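Long-range contact in response regulator aspartate phosphatase I (Bacillus subtilis subsp. subtilis, PDB 4I1A), which dephosphorylates the sporulation phosphotransferase Spo0F and activates gene expression, excision and transfer of the mobile element ICEBs1: residues A[297-309]-A[324-336]. Sequence-based numbering, arbitrary orientation.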
ATOM      1  N   ASP A 297      13.543  -4.406 -13.415  1.00 96.18           N
ATOM      2  CA  ASP A 297      12.851  -3.492 -14.325  1.00 99.50           C
ATOM      3  C   ASP A 297      11.675  -2.823 -13.625  1.00 99.66           C
ATOM      4  O   ASP A 297      10.635  -2.552 -14.227  1.00106.50           O
ATOM      5  CB  ASP A 297      12.389  -4.200 -15.602  1.00114.72           C
ATOM      6  CG  ASP A 297      11.946  -3.226 -16.675  1.00121.92           C
ATOM      7  OD1 ASP A 297      12.538  -2.128 -16.752  1.00122.57           O
ATOM      8  OD2 ASP A 297      11.001  -3.546 -17.426  1.00126.37           O
ATOM      9  N   ASP A 298      11.853  -2.565 -12.338  1.00 91.86           N
ATOM     10  CA  ASP A 298      10.854  -1.860 -11.568  1.00 75.50           C
ATOM     11  C   ASP A 298      11.021  -0.365 -11.816  1.00 73.72           C
ATOM     12  O   ASP A 298      11.618   0.347 -11.011  1.00 68.57           O
ATOM     13  CB  ASP A 298      11.011  -2.194 -10.085  1.00 69.78           C
ATOM     14  CG  ASP A 298       9.722  -2.019  -9.313  1.00 76.52           C
ATOM     15  OD1 ASP A 298       8.984  -1.040  -9.593  1.00 73.98           O
ATOM     16  OD2 ASP A 298       9.445  -2.870  -8.437  1.00 81.39           O
ATOM     17  N   LYS A 299      10.481   0.104 -12.936  1.00 76.63           N
ATOM     18  CA  LYS A 299      10.646   1.492 -13.354  1.00 69.83           C
ATOM     19  C   LYS A 299      10.032   2.464 -12.349  1.00 70.66           C
ATOM     20  O   LYS A 299      10.510   3.591 -12.189  1.00 72.78           O
ATOM     21  CB  LYS A 299      10.044   1.687 -14.742  1.00 76.90           C
ATOM     22  CG  LYS A 299       9.793   0.375 -15.465  1.00 99.07           C
ATOM     23  CD  LYS A 299       8.353   0.245 -15.949  1.00112.93           C
ATOM     24  CE  LYS A 299       8.200   0.697 -17.399  1.00123.60           C
ATOM     25  NZ  LYS A 299       6.781   0.648 -17.863  1.00126.30           N
ATOM     26  N   GLU A 300       8.997   2.019 -11.642  1.00 63.44           N
ATOM     27  CA  GLU A 300       8.358   2.869 -10.638  1.00 63.40           C
ATOM     28  C   GLU A 300       9.274   3.169  -9.446  1.00 57.20           C
ATOM     29  O   GLU A 300       9.382   4.318  -9.018  1.00 49.90           O
ATOM     30  CB  GLU A 300       7.036   2.261 -10.152  1.00 59.73           C
ATOM     31  CG  GLU A 300       6.506   2.864  -8.858  1.00 61.29           C
ATOM     32  CD  GLU A 300       5.529   1.946  -8.135  1.00 65.02           C
ATOM     33  OE1 GLU A 300       5.066   2.306  -7.024  1.00 60.03           O
ATOM     34  OE2 GLU A 300       5.220   0.865  -8.684  1.00 60.46           O
ATOM     35  N   TYR A 301       9.922   2.146  -8.892  1.00 52.55           N
ATOM     36  CA  TYR A 301      10.766   2.396  -7.732  1.00 56.00           C
ATOM     37  C   TYR A 301      12.101   3.006  -8.148  1.00 59.84           C
ATOM     38  O   TYR A 301      12.735   3.745  -7.384  1.00 57.36           O
ATOM     39  CB  TYR A 301      10.901   1.154  -6.846  1.00 54.57           C
ATOM     40  CG  TYR A 301       9.737   1.085  -5.890  1.00 59.59           C
ATOM     41  CD1 TYR A 301       9.746   1.809  -4.703  1.00 52.26           C
ATOM     42  CD2 TYR A 301       8.596   0.364  -6.209  1.00 61.87           C
ATOM     43  CE1 TYR A 301       8.667   1.784  -3.846  1.00 51.40           C
ATOM     44  CE2 TYR A 301       7.514   0.334  -5.365  1.00 58.62           C
ATOM     45  CZ  TYR A 301       7.552   1.040  -4.184  1.00 63.72           C
ATOM     46  OH  TYR A 301       6.465   0.995  -3.347  1.00 75.27           O
ATOM     47  N   SER A 302      12.492   2.729  -9.386  1.00 56.55           N
ATOM     48  CA  SER A 302      13.659   3.366  -9.979  1.00 55.79           C
ATOM     49  C   SER A 302      13.475   4.887  -9.987  1.00 56.03           C
ATOM     50  O   SER A 302      14.362   5.628  -9.584  1.00 64.35           O
ATOM     51  CB  SER A 302      13.894   2.821 -11.386  1.00 56.57           C
ATOM     52  OG  SER A 302      14.949   3.508 -12.026  1.00 81.47           O
ATOM     53  N   ALA A 303      12.302   5.345 -10.411  1.00 52.56           N
ATOM     54  CA  ALA A 303      11.970   6.766 -10.348  1.00 52.35           C
ATOM     55  C   ALA A 303      11.874   7.247  -8.894  1.00 54.85           C
ATOM     56  O   ALA A 303      12.316   8.353  -8.551  1.00 53.75           O
ATOM     57  CB  ALA A 303      10.675   7.049 -11.103  1.00 48.07           C
ATOM     58  N   LYS A 304      11.316   6.413  -8.028  1.00 43.23           N
ATOM     59  CA  LYS A 304      11.198   6.809  -6.637  1.00 45.25           C
ATOM     60  C   LYS A 304      12.553   6.925  -5.931  1.00 45.25           C
ATOM     61  O   LYS A 304      12.779   7.880  -5.182  1.00 45.46           O
ATOM     62  CB  LYS A 304      10.221   5.891  -5.885  1.00 48.10           C
ATOM     63  CG  LYS A 304       8.759   6.131  -6.282  1.00 48.57           C
ATOM     64  CD  LYS A 304       7.824   5.041  -5.764  1.00 58.30           C
ATOM     65  CE  LYS A 304       6.367   5.451  -6.006  1.00 61.36           C
ATOM     66  NZ  LYS A 304       5.403   4.334  -5.830  1.00 55.60           N
ATOM     67  N   PHE A 305      13.453   5.965  -6.162  1.00 41.59           N
ATOM     68  CA  PHE A 305      14.828   6.098  -5.647  1.00 44.54           C
ATOM     69  C   PHE A 305      15.520   7.364  -6.162  1.00 41.13           C
ATOM     70  O   PHE A 305      16.244   8.026  -5.419  1.00 43.75           O
ATOM     71  CB  PHE A 305      15.671   4.849  -5.922  1.00 49.27           C
ATOM     72  CG  PHE A 305      15.424   3.737  -4.944  1.00 52.94           C
ATOM     73  CD1 PHE A 305      15.862   3.845  -3.626  1.00 47.38           C
ATOM     74  CD2 PHE A 305      14.718   2.600  -5.321  1.00 53.27           C
ATOM     75  CE1 PHE A 305      15.617   2.824  -2.705  1.00 48.58           C
ATOM     76  CE2 PHE A 305      14.474   1.574  -4.405  1.00 49.18           C
ATOM     77  CZ  PHE A 305      14.929   1.685  -3.102  1.00 46.05           C
ATOM     78  N   LYS A 306      15.232   7.741  -7.407  1.00 48.26           N
ATOM     79  CA  LYS A 306      15.763   8.993  -7.961  1.00 57.04           C
ATOM     80  C   LYS A 306      15.318  10.245  -7.194  1.00 56.31           C
ATOM     81  O   LYS A 306      16.051  11.241  -7.144  1.00 52.14           O
ATOM     82  CB  LYS A 306      15.459   9.134  -9.459  1.00 57.97           C
ATOM     83  CG  LYS A 306      16.079   8.040 -10.333  1.00 66.15           C
ATOM     84  CD  LYS A 306      17.521   7.703  -9.910  1.00 83.91           C
ATOM     85  CE  LYS A 306      17.931   6.266 -10.300  1.00 81.03           C
ATOM     86  NZ  LYS A 306      17.079   5.201  -9.650  1.00 57.64           N
ATOM     87  N   ILE A 307      14.130  10.197  -6.596  1.00 50.24           N
ATOM     88  CA  ILE A 307      13.664  11.302  -5.758  1.00 44.67           C
ATOM     89  C   ILE A 307      14.492  11.382  -4.473  1.00 42.39           C
ATOM     90  O   ILE A 307      14.959  12.458  -4.089  1.00 43.98           O
ATOM     91  CB  ILE A 307      12.164  11.176  -5.383  1.00 49.66           C
ATOM     92  CG1 ILE A 307      11.280  11.302  -6.631  1.00 48.24           C
ATOM     93  CG2 ILE A 307      11.776  12.243  -4.334  1.00 37.31           C
ATOM     94  CD1 ILE A 307       9.802  10.939  -6.361  1.00 47.42           C
ATOM     95  N   LEU A 308      14.691  10.236  -3.823  1.00 42.85           N
ATOM     96  CA  LEU A 308      15.546  10.176  -2.645  1.00 46.65           C
ATOM     97  C   LEU A 308      16.968  10.644  -2.990  1.00 56.75           C
ATOM     98  O   LEU A 308      17.582  11.413  -2.247  1.00 55.81           O
ATOM     99  CB  LEU A 308      15.581   8.750  -2.092  1.00 47.39           C
ATOM    100  CG  LEU A 308      14.275   8.179  -1.532  1.00 54.38           C
ATOM    101  CD1 LEU A 308      14.577   6.912  -0.764  1.00 49.82           C
ATOM    102  CD2 LEU A 308      13.483   9.195  -0.653  1.00 41.24           C
ATOM    103  N   GLU A 309      17.474  10.187  -4.134  1.00 52.66           N
ATOM    104  CA  GLU A 309      18.799  10.569  -4.585  1.00 50.42           C
ATOM    105  C   GLU A 309      18.949  12.074  -4.739  1.00 52.66           C
ATOM    106  O   GLU A 309      19.948  12.661  -4.299  1.00 48.81           O
ATOM    107  CB  GLU A 309      19.135   9.903  -5.915  1.00 55.26           C
ATOM    108  CG  GLU A 309      20.573  10.172  -6.352  1.00 53.20           C
ATOM    109  CD  GLU A 309      20.906   9.493  -7.668  1.00 63.95           C
ATOM    110  OE1 GLU A 309      20.025   8.775  -8.199  1.00 67.51           O
ATOM    111  OE2 GLU A 309      22.040   9.685  -8.171  1.00 71.30           O
ATOM    112  N   ALA A 324      12.002  12.439 -12.154  1.00 40.03           N
ATOM    113  CA  ALA A 324      11.333  11.294 -11.569  1.00 41.53           C
ATOM    114  C   ALA A 324       9.811  11.512 -11.503  1.00 54.00           C
ATOM    115  O   ALA A 324       9.044  10.584 -11.787  1.00 52.41           O
ATOM    116  CB  ALA A 324      11.897  11.017 -10.207  1.00 45.16           C
ATOM    117  N   PHE A 325       9.392  12.732 -11.140  1.00 49.69           N
ATOM    118  CA  PHE A 325       7.967  13.099 -11.125  1.00 54.46           C
ATOM    119  C   PHE A 325       7.371  13.117 -12.519  1.00 52.08           C
ATOM    120  O   PHE A 325       6.212  12.767 -12.708  1.00 52.21           O
ATOM    121  CB  PHE A 325       7.707  14.450 -10.413  1.00 47.72           C
ATOM    122  CG  PHE A 325       7.659  14.330  -8.907  1.00 55.50           C
ATOM    123  CD1 PHE A 325       6.622  13.652  -8.288  1.00 63.06           C
ATOM    124  CD2 PHE A 325       8.658  14.869  -8.117  1.00 64.25           C
ATOM    125  CE1 PHE A 325       6.580  13.520  -6.908  1.00 67.17           C
ATOM    126  CE2 PHE A 325       8.619  14.744  -6.740  1.00 70.26           C
ATOM    127  CZ  PHE A 325       7.581  14.066  -6.134  1.00 66.58           C
ATOM    128  N   SER A 326       8.164  13.533 -13.494  1.00 51.47           N
ATOM    129  CA  SER A 326       7.751  13.427 -14.883  1.00 62.24           C
ATOM    130  C   SER A 326       7.463  11.967 -15.214  1.00 61.82           C
ATOM    131  O   SER A 326       6.446  11.661 -15.829  1.00 63.12           O
ATOM    132  CB  SER A 326       8.838  13.952 -15.830  1.00 74.58           C
ATOM    133  OG  SER A 326       8.953  15.359 -15.774  1.00 84.50           O
ATOM    134  N   TYR A 327       8.351  11.060 -14.806  1.00 56.54           N
ATOM    135  CA  TYR A 327       8.146   9.662 -15.164  1.00 59.62           C
ATOM    136  C   TYR A 327       6.860   9.145 -14.534  1.00 52.49           C
ATOM    137  O   TYR A 327       6.029   8.533 -15.212  1.00 49.20           O
ATOM    138  CB  TYR A 327       9.318   8.743 -14.782  1.00 52.95           C
ATOM    139  CG  TYR A 327       8.943   7.301 -15.055  1.00 58.73           C
ATOM    140  CD1 TYR A 327       9.072   6.760 -16.337  1.00 55.32           C
ATOM    141  CD2 TYR A 327       8.396   6.497 -14.052  1.00 55.04           C
ATOM    142  CE1 TYR A 327       8.697   5.451 -16.605  1.00 57.91           C
ATOM    143  CE2 TYR A 327       8.020   5.188 -14.310  1.00 54.47           C
ATOM    144  CZ  TYR A 327       8.169   4.671 -15.582  1.00 62.34           C
ATOM    145  OH  TYR A 327       7.776   3.375 -15.823  1.00 72.74           O
ATOM    146  N   LEU A 328       6.714   9.397 -13.237  1.00 50.23           N
ATOM    147  CA  LEU A 328       5.541   8.946 -12.489  1.00 54.30           C
ATOM    148  C   LEU A 328       4.248   9.509 -13.071  1.00 55.48           C
ATOM    149  O   LEU A 328       3.298   8.764 -13.318  1.00 53.51           O
ATOM    150  CB  LEU A 328       5.671   9.322 -11.019  1.00 50.92           C
ATOM    151  CG  LEU A 328       6.736   8.527 -10.264  1.00 52.56           C
ATOM    152  CD1 LEU A 328       6.930   9.055  -8.845  1.00 50.49           C
ATOM    153  CD2 LEU A 328       6.384   7.036 -10.261  1.00 48.26           C
ATOM    154  N   ALA A 329       4.228  10.817 -13.302  1.00 55.92           N
ATOM    155  CA  ALA A 329       3.070  11.479 -13.899  1.00 58.79           C
ATOM    156  C   ALA A 329       2.732  10.910 -15.276  1.00 66.96           C
ATOM    157  O   ALA A 329       1.561  10.746 -15.611  1.00 70.22           O
ATOM    158  CB  ALA A 329       3.295  12.997 -13.984  1.00 51.89           C
ATOM    159  N   SER A 330       3.749  10.601 -16.072  1.00 64.79           N
ATOM    160  CA  SER A 330       3.496  10.068 -17.411  1.00 62.67           C
ATOM    161  C   SER A 330       2.852   8.689 -17.317  1.00 56.33           C
ATOM    162  O   SER A 330       2.160   8.258 -18.233  1.00 57.68           O
ATOM    163  CB  SER A 330       4.786   9.979 -18.224  1.00 63.46           C
ATOM    164  OG  SER A 330       5.561   8.874 -17.798  1.00 69.51           O
ATOM    165  N   ARG A 331       3.077   8.007 -16.199  1.00 56.93           N
ATOM    166  CA  ARG A 331       2.511   6.679 -15.988  1.00 61.31           C
ATOM    167  C   ARG A 331       1.156   6.737 -15.287  1.00 65.94           C
ATOM    168  O   ARG A 331       0.623   5.702 -14.875  1.00 68.87           O
ATOM    169  CB  ARG A 331       3.476   5.801 -15.175  1.00 64.58           C
ATOM    170  CG  ARG A 331       4.753   5.370 -15.921  1.00 67.92           C
ATOM    171  CD  ARG A 331       4.451   4.798 -17.290  1.00 76.22           C
ATOM    172  NE  ARG A 331       5.563   4.012 -17.834  1.00100.51           N
ATOM    173  CZ  ARG A 331       6.360   4.403 -18.828  1.00108.81           C
ATOM    174  NH1 ARG A 331       6.183   5.583 -19.406  1.00112.15           N
ATOM    175  NH2 ARG A 331       7.338   3.609 -19.247  1.00110.36           N
ATOM    176  N   LYS A 332       0.611   7.948 -15.150  1.00 62.32           N
ATOM    177  CA  LYS A 332      -0.668   8.176 -14.471  1.00 61.66           C
ATOM    178  C   LYS A 332      -0.665   7.764 -12.999  1.00 55.79           C
ATOM    179  O   LYS A 332      -1.703   7.402 -12.452  1.00 61.30           O
ATOM    180  CB  LYS A 332      -1.819   7.456 -15.179  1.00 69.35           C
ATOM    181  CG  LYS A 332      -1.804   7.536 -16.692  1.00 76.32           C
ATOM    182  CD  LYS A 332      -1.586   8.944 -17.197  1.00 76.40           C
ATOM    183  CE  LYS A 332      -1.621   8.946 -18.713  1.00 85.99           C
ATOM    184  NZ  LYS A 332      -1.244  10.263 -19.276  1.00 93.34           N
ATOM    185  N   MET A 333       0.497   7.809 -12.360  1.00 53.63           N
ATOM    186  CA  MET A 333       0.596   7.479 -10.938  1.00 58.80           C
ATOM    187  C   MET A 333       0.475   8.741 -10.063  1.00 47.33           C
ATOM    188  O   MET A 333       1.406   9.157  -9.367  1.00 45.86           O
ATOM    189  CB  MET A 333       1.892   6.712 -10.676  1.00 57.69           C
ATOM    190  CG  MET A 333       2.111   5.587 -11.688  1.00 64.15           C
ATOM    191  SD  MET A 333       3.610   4.622 -11.384  1.00 72.56           S
ATOM    192  CE  MET A 333       3.106   3.722  -9.917  1.00 77.16           C
ATOM    193  N   PHE A 334      -0.702   9.346 -10.121  1.00 41.06           N
ATOM    194  CA  PHE A 334      -0.947  10.641  -9.509  1.00 51.28           C
ATOM    195  C   PHE A 334      -1.008  10.624  -7.980  1.00 47.74           C
ATOM    196  O   PHE A 334      -0.654  11.612  -7.338  1.00 52.70           O
ATOM    197  CB  PHE A 334      -2.193  11.268 -10.133  1.00 56.20           C
ATOM    198  CG  PHE A 334      -2.076  11.454 -11.617  1.00 52.55           C
ATOM    199  CD1 PHE A 334      -1.061  12.238 -12.146  1.00 53.72           C
ATOM    200  CD2 PHE A 334      -2.966  10.836 -12.490  1.00 56.71           C
ATOM    201  CE1 PHE A 334      -0.932  12.411 -13.529  1.00 59.96           C
ATOM    202  CE2 PHE A 334      -2.846  11.003 -13.866  1.00 61.16           C
ATOM    203  CZ  PHE A 334      -1.819  11.793 -14.389  1.00 55.97           C
ATOM    204  N   ALA A 335      -1.430   9.502  -7.404  1.00 45.69           N
ATOM    205  CA  ALA A 335      -1.390   9.335  -5.950  1.00 55.75           C
ATOM    206  C   ALA A 335       0.052   9.442  -5.441  1.00 49.67           C
ATOM    207  O   ALA A 335       0.342  10.231  -4.533  1.00 52.43           O
ATOM    208  CB  ALA A 335      -2.036   8.005  -5.521  1.00 47.07           C
ATOM    209  N   ASP A 336       0.949   8.666  -6.049  1.00 53.16           N
ATOM    210  CA  ASP A 336       2.393   8.762  -5.783  1.00 43.51           C
ATOM    211  C   ASP A 336       2.929  10.163  -5.994  1.00 40.10           C
ATOM    212  O   ASP A 336       3.702  10.648  -5.189  1.00 55.66           O
ATOM    213  CB  ASP A 336       3.162   7.782  -6.649  1.00 55.35           C
ATOM    214  CG  ASP A 336       2.937   6.354  -6.229  1.00 63.48           C
ATOM    215  OD1 ASP A 336       2.462   6.151  -5.097  1.00 67.70           O
ATOM    216  OD2 ASP A 336       3.243   5.444  -7.018  1.00 77.45           O
TER
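Helix 299-309 packs against helix 324-330 in a nearly antiparallel way, with their axes 8.9 Å apart at closest approach and 151° between their directions. Ala303 and Ala324 face each other where the backbones come nearest, their CA atoms 4.7 Å apart. Leu328 is a knob in the hole formed by Glu300, Ala303, Lys304 and Ile307. Ile307 extends CD1 over one face of the Phe325 ring, 4.1 Å from its centroid, a CH-pi contact. Ala324 CB lies against Ile307 CG1. Tyr327 has its CG anti to the backbone N (chi1 174°), which sends the ring across to Ala303 CB and the start of helix 299-309. The bent chain of Lys299 curls around Tyr327 OH.

Past the turn at 331-333, Met333 CE rests on the Glu300 side chain at CD, 3.5 Å away. Lys304, extended beyond CG, puts NZ between two carboxylates. Lys304 NZ donates to Asp336 OD2 at 2.7 Å, from above the carboxylate plane. NZ also meets Glu300 OE1 in a salt bridge, modelled very short, so its exact length is doubtful. This lysine probably offsets the repulsion between the two acids. With an alanine at Asp336, Lys304 would probably lose one of these two acidic partners, and helix 334-351 its link to this salt-bridge network. Phe340 covers Lys304 and Phe325 from helix 334-351. Such close antiparallel packing of successive helices is characteristic of the TPR superhelix, here in its C-terminal part.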